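Local coordinates for 5'-nucleotidase SURE (Aquifex aeolicus, PDB 2WQK) that probably hydrolyses nucleoside 5'-monophosphates to nucleosides and phosphate with the help of a bound divalent metal cation, at the interface of chains A and B. Numbering follows the deposited sequence. Chains: chain A/B, 5'-nucleotidase SURE.

Contact 1: the interface of chains A and B. Residues chain A 234, 236, 238, 241; chain B 178-180, 229.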
loop_
_atom_site.group_PDB
_atom_site.type_symbol
_atom_site.label_atom_id
_atom_site.label_comp_id
_atom_site.label_asym_id
_atom_site.label_seq_id
_atom_site.Cartn_x
_atom_site.Cartn_y
_atom_site.Cartn_z
ATOM N N ASP A 234 -15.604 -25.470 5.628
ATOM C CA ASP A 234 -16.923 -24.868 5.870
ATOM C C ASP A 234 -16.917 -24.327 7.282
ATOM O O ASP A 234 -16.728 -25.083 8.229
ATOM C CB ASP A 234 -17.966 -25.960 5.662
ATOM C CG ASP A 234 -19.416 -25.468 5.731
ATOM O OD1 ASP A 234 -19.673 -24.350 6.280
ATOM O OD2 ASP A 234 -20.277 -26.303 5.264
ATOM N N THR A 236 -19.468 -22.979 8.804
ATOM C CA THR A 236 -20.802 -22.970 9.433
ATOM C C THR A 236 -20.820 -23.826 10.686
ATOM O O THR A 236 -20.361 -24.985 10.674
ATOM C CB THR A 236 -21.875 -23.526 8.482
ATOM O OG1 THR A 236 -21.743 -22.918 7.204
ATOM C CG2 THR A 236 -23.293 -23.361 9.035
ATOM N N TYR A 238 -23.054 -25.859 12.196
ATOM C CA TYR A 238 -24.375 -26.511 11.966
ATOM C C TYR A 238 -25.127 -26.897 13.248
ATOM O O TYR A 238 -26.365 -26.798 13.322
ATOM C CB TYR A 238 -24.201 -27.770 11.087
ATOM C CG TYR A 238 -23.807 -27.437 9.696
ATOM C CD1 TYR A 238 -24.755 -27.014 8.785
ATOM C CD2 TYR A 238 -22.472 -27.538 9.258
ATOM C CE1 TYR A 238 -24.405 -26.668 7.518
ATOM C CE2 TYR A 238 -22.113 -27.197 7.973
ATOM C CZ TYR A 238 -23.079 -26.760 7.095
ATOM O OH TYR A 238 -22.757 -26.395 5.817
ATOM N N MET A 241 -27.469 -24.124 14.804
ATOM C CA MET A 241 -28.494 -23.393 14.049
ATOM C C MET A 241 -29.827 -23.337 14.776
ATOM O O MET A 241 -30.524 -22.301 14.778
ATOM C CB MET A 241 -28.663 -24.003 12.660
ATOM C CG MET A 241 -27.508 -23.694 11.794
ATOM S SD MET A 241 -27.666 -24.509 10.217
ATOM C CE MET A 241 -26.603 -23.464 9.249
ATOM N N THR B 178 -28.905 -19.443 7.952
ATOM C CA THR B 178 -28.290 -19.948 6.724
ATOM C C THR B 178 -26.922 -20.583 7.020
ATOM O O THR B 178 -26.326 -20.397 8.086
ATOM C CB THR B 178 -28.040 -18.784 5.703
ATOM O OG1 THR B 178 -27.219 -17.810 6.339
ATOM C CG2 THR B 178 -29.379 -18.117 5.254
ATOM N N ARG B 179 -26.493 -21.384 6.060
ATOM C CA ARG B 179 -25.121 -21.848 6.053
ATOM C C ARG B 179 -24.269 -21.035 5.089
ATOM O O ARG B 179 -24.767 -20.394 4.173
ATOM C CB ARG B 179 -25.060 -23.354 5.702
ATOM C CG ARG B 179 -25.540 -23.733 4.290
ATOM C CD ARG B 179 -25.294 -25.201 3.962
ATOM N NE ARG B 179 -25.556 -25.500 2.539
ATOM C CZ ARG B 179 -26.731 -25.692 2.029
ATOM N NH1 ARG B 179 -27.777 -25.645 2.827
ATOM N NH2 ARG B 179 -26.846 -25.969 0.708
ATOM N N GLN B 180 -22.952 -21.103 5.275
ATOM C CA GLN B 180 -22.018 -20.487 4.362
ATOM C C GLN B 180 -22.125 -21.202 2.999
ATOM O O GLN B 180 -21.920 -22.402 2.919
ATOM C CB GLN B 180 -20.604 -20.674 4.889
ATOM C CG GLN B 180 -19.499 -20.122 3.994
ATOM C CD GLN B 180 -18.122 -20.444 4.538
ATOM O OE1 GLN B 180 -17.927 -21.508 5.109
ATOM N NE2 GLN B 180 -17.145 -19.542 4.302
ATOM N N THR B 229 -25.766 -16.356 9.434
ATOM C CA THR B 229 -25.005 -17.594 9.492
ATOM C C THR B 229 -24.225 -17.629 10.813
ATOM O O THR B 229 -23.474 -16.703 11.116
ATOM C CB THR B 229 -23.969 -17.688 8.348
ATOM O OG1 THR B 229 -24.600 -17.493 7.084
ATOM C CG2 THR B 229 -23.205 -19.045 8.394
#
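A:Thr236 meets the backbone of B:Gln180 where the C-terminal arm of one SurE-family subunit crosses to its partner. The backbone B:Gln180 N points its hydrogen at the hydroxyl A:Thr236 OG1, 2.9 Å away and nearly straight at 163°. A:Thr236 OG1 hands its own hydrogen to A:Asp234 OD1, on the syn lone pair, at 2.7 Å. The same OD1 also takes the A:Thr236 backbone N-H, from its anti side and tilted from the carboxylate plane. The other oxygen, A:Asp234 OD2, receives the phenol OH of A:Tyr238 at 2.5 Å. The carboxylate holds the threonine hydroxyl and the tyrosine phenol, which both face chain B. Packing is close here. With A:Thr236 OG1 beside the backbone N (chi1 -48°), methyl CG2 is left over the centre of the A:Tyr238 ring and touches B:Arg179 CB at 3.8 Å. B:Arg179 CD lies at the ring edge, in plane, 3.4 Å from A:Tyr238 OH. The methyl CE of A:Met241 rests 3.3 Å from the carbonyl O of B:Thr178. The B:Gln180 and guanidinium side is looser. The B:Gln180 side chain runs extended past A:Asp234 in the opposite direction, its OE1 3.5 Å from A:Asp234 OD1 without a bond. B:Arg179 NE is 6.0 Å from A:Asp234 OD2, so any attraction is long-range.

Contact 2: the interface of chains A and B. Residues chain A 155-158, 230-231; chain B 237, 240.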
loop_
_atom_site.group_PDB
_atom_site.type_symbol
_atom_site.label_atom_id
_atom_site.label_comp_id
_atom_site.label_asym_id
_atom_site.label_seq_id
_atom_site.Cartn_x
_atom_site.Cartn_y
_atom_site.Cartn_z
ATOM N N PRO A 155 -9.104 -36.292 4.892
ATOM C CA PRO A 155 -10.510 -36.549 5.122
ATOM C C PRO A 155 -11.417 -35.411 4.678
ATOM O O PRO A 155 -10.967 -34.369 4.197
ATOM C CB PRO A 155 -10.619 -36.756 6.640
ATOM C CG PRO A 155 -9.336 -36.251 7.236
ATOM C CD PRO A 155 -8.332 -36.092 6.136
ATOM N N GLU A 156 -12.700 -35.667 4.859
ATOM C CA GLU A 156 -13.771 -34.767 4.455
ATOM C C GLU A 156 -13.599 -33.353 4.999
ATOM O O GLU A 156 -13.180 -33.178 6.147
ATOM C CB GLU A 156 -15.128 -35.323 4.925
ATOM C CG GLU A 156 -15.261 -35.529 6.472
ATOM C CD GLU A 156 -16.651 -35.992 6.915
ATOM O OE1 GLU A 156 -17.405 -36.563 6.081
ATOM O OE2 GLU A 156 -16.994 -35.781 8.100
ATOM N N ASP A 157 -13.968 -32.366 4.184
ATOM C CA ASP A 157 -14.168 -30.981 4.651
ATOM C C ASP A 157 -12.904 -30.570 5.358
ATOM O O ASP A 157 -12.961 -30.035 6.480
ATOM C CB ASP A 157 -15.409 -30.884 5.595
ATOM C CG ASP A 157 -15.652 -29.472 6.146
ATOM O OD1 ASP A 157 -15.359 -28.473 5.430
ATOM O OD2 ASP A 157 -16.153 -29.390 7.315
ATOM N N THR A 158 -11.732 -30.839 4.758
ATOM C CA THR A 158 -10.561 -30.511 5.544
ATOM C C THR A 158 -9.402 -30.089 4.639
ATOM O O THR A 158 -9.252 -30.574 3.542
ATOM C CB THR A 158 -10.127 -31.798 6.351
ATOM O OG1 THR A 158 -11.242 -32.274 7.130
ATOM C CG2 THR A 158 -8.941 -31.540 7.271
ATOM N N PRO A 230 -6.005 -30.245 11.305
ATOM C CA PRO A 230 -7.010 -30.358 10.245
ATOM C C PRO A 230 -7.998 -29.200 10.447
ATOM O O PRO A 230 -8.603 -29.061 11.528
ATOM C CB PRO A 230 -7.685 -31.702 10.512
ATOM C CG PRO A 230 -7.576 -31.889 11.993
ATOM C CD PRO A 230 -6.337 -31.114 12.461
ATOM N N LEU A 231 -8.135 -28.379 9.419
ATOM C CA LEU A 231 -9.031 -27.209 9.460
ATOM C C LEU A 231 -10.272 -27.489 8.631
ATOM O O LEU A 231 -10.198 -28.077 7.537
ATOM C CB LEU A 231 -8.324 -26.002 8.847
ATOM C CG LEU A 231 -7.035 -25.507 9.514
ATOM C CD1 LEU A 231 -6.382 -24.326 8.757
ATOM C CD2 LEU A 231 -7.341 -25.130 10.987
ATOM N N ASN B 237 -11.157 -29.170 12.716
ATOM C CA ASN B 237 -12.067 -30.259 12.391
ATOM C C ASN B 237 -11.821 -31.445 13.330
ATOM O O ASN B 237 -11.053 -32.369 13.025
ATOM C CB ASN B 237 -11.967 -30.647 10.899
ATOM C CG ASN B 237 -13.110 -31.545 10.475
ATOM O OD1 ASN B 237 -13.766 -32.180 11.337
ATOM N ND2 ASN B 237 -13.326 -31.657 9.162
ATOM N N VAL B 240 -12.344 -35.421 12.378
ATOM C CA VAL B 240 -11.457 -36.117 11.461
ATOM C C VAL B 240 -10.021 -36.316 11.958
ATOM O O VAL B 240 -9.182 -36.909 11.238
ATOM C CB VAL B 240 -11.412 -35.444 10.085
ATOM C CG1 VAL B 240 -12.825 -35.253 9.507
ATOM C CG2 VAL B 240 -10.637 -34.145 10.110
#
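The side-chain amide nitrogen ND2 of B:Asn237 is gripped from chain A by two oxygens. It belongs to the C-terminal arm of a SurE-family subunit, just ahead of the 3-10 helix 238-248. One partner of B:Asn237 ND2 is the hydroxyl OG1 of A:Thr158, at 3.0 Å, a hydrogen bond by its chemistry. B:Asn237 ND2 also bonds the carbonyl O of A:Asp157, at 3.2 Å. This second bond is bent, 140° at the hydrogen, and the nitrogen sits above the carbonyl plane instead of on a lone pair. The A:Thr158 side chain crosses the asparagine at about a right angle. B:Asn237 CG stands opposite its backbone N (chi1 -167°), which carries the amide to the start of strand 158-165 while the backbone N-H turns to another strand. There B:Asn237 N bonds A:Pro230 O, in strand 225-232, at 2.8 Å and almost straight (174°). Asparagine is thus held at both its main chain and its tip. One turn on, B:Val240 fills the apolar side. B:Val240 CB lies 3.6 Å from A:Pro155 CG. The methyls part: B:Val240 CG1 touches A:Glu156 CG at 3.9 Å, and B:Val240 CG2 lies 3.6 Å from A:Thr158 OG1 and 3.9 Å from A:Pro230 CB.

Contact 3: the interface of chains A and B. Residues chain A 145, 148-149, 152-153, 160; chain B 246-247.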
loop_
_atom_site.group_PDB
_atom_site.type_symbol
_atom_site.label_atom_id
_atom_site.label_comp_id
_atom_site.label_asym_id
_atom_site.label_seq_id
_atom_site.Cartn_x
_atom_site.Cartn_y
_atom_site.Cartn_z
ATOM N N ILE A 145 5.629 -35.712 5.084
ATOM C CA ILE A 145 4.174 -35.562 5.197
ATOM C C ILE A 145 3.483 -35.735 3.852
ATOM O O ILE A 145 2.493 -36.456 3.766
ATOM C CB ILE A 145 3.840 -34.201 5.896
ATOM C CG1 ILE A 145 4.286 -34.231 7.374
ATOM C CG2 ILE A 145 2.368 -33.851 5.711
ATOM C CD1 ILE A 145 4.202 -32.884 8.038
ATOM N N LYS A 148 3.228 -39.384 2.825
ATOM C CA LYS A 148 2.165 -40.082 3.532
ATOM C C LYS A 148 0.773 -39.675 3.045
ATOM O O LYS A 148 -0.114 -40.513 2.864
ATOM C CB LYS A 148 2.291 -39.872 5.049
ATOM C CG LYS A 148 3.560 -40.502 5.679
ATOM C CD LYS A 148 3.544 -40.325 7.200
ATOM C CE LYS A 148 4.741 -40.942 7.938
ATOM N NZ LYS A 148 4.570 -42.411 8.067
ATOM N N VAL A 149 0.577 -38.392 2.785
ATOM C CA VAL A 149 -0.726 -37.929 2.346
ATOM C C VAL A 149 -1.068 -38.492 0.962
ATOM O O VAL A 149 -2.216 -38.819 0.656
ATOM C CB VAL A 149 -0.762 -36.385 2.353
ATOM C CG1 VAL A 149 -1.971 -35.849 1.566
ATOM C CG2 VAL A 149 -0.774 -35.894 3.822
ATOM N N GLU A 152 -2.322 -42.007 1.820
ATOM C CA GLU A 152 -3.485 -42.249 2.675
ATOM C C GLU A 152 -4.626 -41.249 2.513
ATOM O O GLU A 152 -5.773 -41.576 2.801
ATOM C CB GLU A 152 -3.053 -42.274 4.126
ATOM C CG GLU A 152 -2.031 -43.351 4.450
ATOM C CD GLU A 152 -2.569 -44.764 4.352
ATOM O OE1 GLU A 152 -3.796 -44.971 4.211
ATOM O OE2 GLU A 152 -1.734 -45.694 4.402
ATOM N N GLY A 153 -4.313 -40.035 2.096
ATOM C CA GLY A 153 -5.333 -39.036 1.829
ATOM C C GLY A 153 -5.739 -38.172 3.021
ATOM O O GLY A 153 -5.350 -38.410 4.176
ATOM N N LEU A 160 -4.977 -29.152 5.574
ATOM C CA LEU A 160 -4.033 -29.242 6.678
ATOM C C LEU A 160 -3.204 -27.970 6.840
ATOM O O LEU A 160 -2.696 -27.429 5.881
ATOM C CB LEU A 160 -3.090 -30.443 6.488
ATOM C CG LEU A 160 -3.778 -31.790 6.310
ATOM C CD1 LEU A 160 -2.685 -32.884 6.116
ATOM C CD2 LEU A 160 -4.718 -32.152 7.451
ATOM N N TYR B 246 -2.292 -41.247 11.131
ATOM C CA TYR B 246 -1.207 -41.897 10.392
ATOM C C TYR B 246 0.029 -40.986 10.212
ATOM O O TYR B 246 1.143 -41.477 10.058
ATOM C CB TYR B 246 -1.700 -42.408 9.037
ATOM C CG TYR B 246 -2.006 -41.354 8.017
ATOM C CD1 TYR B 246 -3.317 -40.934 7.789
ATOM C CD2 TYR B 246 -1.004 -40.799 7.239
ATOM C CE1 TYR B 246 -3.613 -39.963 6.859
ATOM C CE2 TYR B 246 -1.293 -39.812 6.295
ATOM C CZ TYR B 246 -2.600 -39.405 6.097
ATOM O OH TYR B 246 -2.861 -38.451 5.137
ATOM N N LEU B 247 -0.159 -39.660 10.272
ATOM C CA LEU B 247 0.966 -38.755 10.132
ATOM C C LEU B 247 1.916 -38.772 11.323
ATOM O O LEU B 247 3.046 -38.315 11.217
ATOM C CB LEU B 247 0.478 -37.319 9.870
ATOM C CG LEU B 247 -0.193 -37.116 8.509
ATOM C CD1 LEU B 247 -0.842 -35.727 8.437
ATOM C CD2 LEU B 247 0.797 -37.272 7.355
HETATM O O HOH W 1 2.243 -43.338 8.146
#
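B:Tyr246 and B:Leu247, near the end of the 3-10 helix 238-248, lie against helix 135-152 of chain A. The phenol B:Tyr246 OH gives its hydrogen to the carbonyl O of A:Gly153 at 2.7 Å. It comes from above the carbonyl plane, 43° out of it, and not along a lone pair. A:Glu152 CB sits over the face of the B:Tyr246 ring in a CH-pi contact, 3.6 Å from the ring centroid. The glutamate slides past the ring in the opposite direction. Its CG, beside the backbone N and anti to the carbonyl carbon (chi1 -60°), lies over the CD2 side of the ring; the bend at chi2 then turns the carboxylate. A:Lys148 CB lies at the ring edge, in plane, 3.8 Å from B:Tyr246 CE2. A:Val149 CG2 touches B:Tyr246 OH at 3.6 Å. The next residue, B:Leu247, points its methyls into the apolar side. B:Leu247 CD2 packs on A:Lys148 CB at 3.8 Å and borders A:Ile145 and A:Val149. B:Leu247 CD1 meets A:Leu160 CD1 tip to tip at 4.1 Å, so the arm also touches strand 158-165. Further out, the A:Lys148 chain is extended and then bent at its end. The bend brings A:Lys148 NZ to a water at 2.5 Å, and this water also bonds B:Tyr246 O at 2.9 Å. A:Gly153 directly follows the helix, so the phenol bond marks its C-terminal end. The site fastens the end of one subunit's C-terminal arm to the other and probably helps stabilise the dimer.

The C-alpha centres lie about 16 Å apart for contacts 1 and 2, 12 Å for contacts 2 and 3, and 28 Å for contacts 1 and 3. Contacts 2 and 3 follow one arm of chain B outward over chain A and share its strand 158-165. All three contacts draw on helix 238-248, taken from chain A in contact 1 and from chain B in contacts 2 and 3. Strand 225-232 backs contact 1 from chain B and bonds directly in contact 2 from chain A. By the two-fold axis each arm makes all three contacts. Such an exchange of C-terminal arms suggests a dimer within the deposited tetramer.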